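Local coordinates for hypothetical protein (Mus musculus, PDB 1VKB) that probably acts as a gamma-glutamylamine cyclotransferase, releasing 5-oxoproline and the free amine from gamma-glutamyl amines, at residues Leu65-Gly70 and Thr103-Gln108. Sequence-based numbering, arbitrary orientation.
Sequences LLYLPG and TALQVQ
Y67 and T103 are the nearest CA pair, yet they stay 9.1 Å apart, because strand 121-129 runs between 62-66 and 101-109. Y67 makes a backbone hydrogen bond to T129 on that middle strand and T103 one to V126. No hydrogen bond joins 65-70 to 103-108 directly, and the contact is made by side chains that span the gap.

Y67 does most of the reaching. Its CG lies anti to the backbone N (chi1 -167°), which places the ring so that CE1 meets both T103 CG2 and L105 CD2. T103 CG2 comes to 4.0 Å from Y67 CE1, approaching the ring obliquely. L105 takes the edge instead: its CD2 sits near the ring plane, 4.3 Å from Y67 CE1. Within its own loop, P69 packs on one face of the ring, its CD 3.8 Å above the plane and displaced toward the rim.

T103 divides its branches by polarity. CG2, anti to the backbone N, is given to the tyrosine, while OG1 turns beside that N and hydrogen-bonds to T128 OG1, tying the residue to the middle strand. Besides setting CD2 against the tyrosine, the L105 side chain packs on V126 of the same middle strand.

The chain leaves strand 62-66 through an inverse gamma turn centred on Y67, in which L68 N bonds to L66 O at 2.8 Å. The small interface, 120 Å² in all, is thus a surface packing of the turn just past strand 62-66 on strand 101-109, across the intervening strand 121-129, which is parallel to 62-66 and antiparallel to 101-109 within the mixed sheet of the gamma-glutamyl cyclotransferase-like fold.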
# COMPACT_ATOMS: atom_id res chain seq x y z
N LEU A 65 -0.87 -4.04 -5.31
CA LEU A 65 -0.58 -3.11 -6.39
C LEU A 65 0.44 -3.78 -7.32
O LEU A 65 1.64 -3.97 -6.95
CB LEU A 65 -0.06 -1.78 -5.83
CG LEU A 65 -0.06 -0.61 -6.82
CD1 LEU A 65 -1.51 -0.26 -7.19
CD2 LEU A 65 0.60 0.59 -6.17
N LEU A 66 -0.05 -4.22 -8.48
CA LEU A 66 0.75 -5.01 -9.40
C LEU A 66 1.70 -4.09 -10.13
O LEU A 66 1.30 -3.03 -10.61
CB LEU A 66 -0.10 -5.80 -10.36
CG LEU A 66 -1.25 -6.59 -9.82
CD1 LEU A 66 -1.93 -7.38 -10.93
CD2 LEU A 66 -0.77 -7.47 -8.68
N TYR A 67 2.96 -4.50 -10.27
CA TYR A 67 3.95 -3.64 -10.89
C TYR A 67 3.86 -3.76 -12.42
O TYR A 67 4.67 -4.44 -13.06
CB TYR A 67 5.37 -3.90 -10.37
CG TYR A 67 6.25 -2.77 -10.81
CD1 TYR A 67 6.16 -1.52 -10.21
CD2 TYR A 67 7.04 -2.90 -11.95
CE1 TYR A 67 6.90 -0.45 -10.67
CE2 TYR A 67 7.79 -1.82 -12.43
CZ TYR A 67 7.71 -0.60 -11.79
OH TYR A 67 8.47 0.47 -12.26
N LEU A 68 2.85 -3.11 -12.96
CA LEU A 68 2.57 -3.02 -14.37
C LEU A 68 2.23 -1.57 -14.70
O LEU A 68 1.04 -1.22 -14.92
CB LEU A 68 1.39 -3.93 -14.72
CG LEU A 68 1.72 -5.43 -14.60
CD1 LEU A 68 0.47 -6.23 -14.48
CD2 LEU A 68 2.53 -5.87 -15.83
N PRO A 69 3.25 -0.72 -14.68
CA PRO A 69 3.01 0.70 -14.88
C PRO A 69 2.30 0.97 -16.20
O PRO A 69 2.63 0.35 -17.23
CB PRO A 69 4.41 1.32 -14.81
CG PRO A 69 5.36 0.22 -14.84
CD PRO A 69 4.65 -1.01 -14.39
N GLY A 70 1.27 1.82 -16.14
CA GLY A 70 0.51 2.23 -17.31
C GLY A 70 -0.69 1.36 -17.57
O GLY A 70 -1.40 1.62 -18.50
N THR A 103 9.14 -0.33 -3.72
CA THR A 103 9.46 0.41 -4.94
C THR A 103 9.19 1.90 -4.74
O THR A 103 8.21 2.26 -4.14
CB THR A 103 8.55 -0.16 -6.07
OG1 THR A 103 8.85 -1.56 -6.26
CG2 THR A 103 8.92 0.45 -7.35
N ALA A 104 10.06 2.78 -5.25
CA ALA A 104 9.89 4.23 -5.01
C ALA A 104 9.03 4.74 -6.17
O ALA A 104 9.36 4.44 -7.30
CB ALA A 104 11.21 4.90 -5.03
N LEU A 105 7.91 5.42 -5.90
CA LEU A 105 7.04 5.93 -6.94
C LEU A 105 6.68 7.39 -6.68
O LEU A 105 6.67 7.85 -5.54
CB LEU A 105 5.72 5.13 -6.99
CG LEU A 105 5.70 3.63 -7.26
CD1 LEU A 105 4.22 3.14 -7.19
CD2 LEU A 105 6.33 3.34 -8.64
N GLN A 106 6.35 8.12 -7.74
CA GLN A 106 5.87 9.49 -7.62
C GLN A 106 4.39 9.47 -7.29
O GLN A 106 3.61 8.81 -7.97
CB GLN A 106 6.07 10.25 -8.92
CG GLN A 106 5.76 11.70 -8.83
CD GLN A 106 5.93 12.39 -10.19
OE1 GLN A 106 6.15 11.72 -11.21
NE2 GLN A 106 5.80 13.71 -10.21
N VAL A 107 4.03 10.26 -6.27
CA VAL A 107 2.65 10.36 -5.76
C VAL A 107 2.18 11.80 -5.85
O VAL A 107 2.83 12.73 -5.39
CB VAL A 107 2.55 9.83 -4.31
CG1 VAL A 107 1.19 10.08 -3.71
CG2 VAL A 107 2.95 8.33 -4.23
N GLN A 108 1.10 12.00 -6.56
CA GLN A 108 0.45 13.28 -6.63
C GLN A 108 -0.24 13.56 -5.26
O GLN A 108 -1.00 12.71 -4.72
CB GLN A 108 -0.57 13.28 -7.76
CG GLN A 108 -1.36 14.59 -7.86
CD GLN A 108 -2.52 14.52 -8.84
OE1 GLN A 108 -2.98 13.44 -9.23
NE2 GLN A 108 -3.01 15.69 -9.23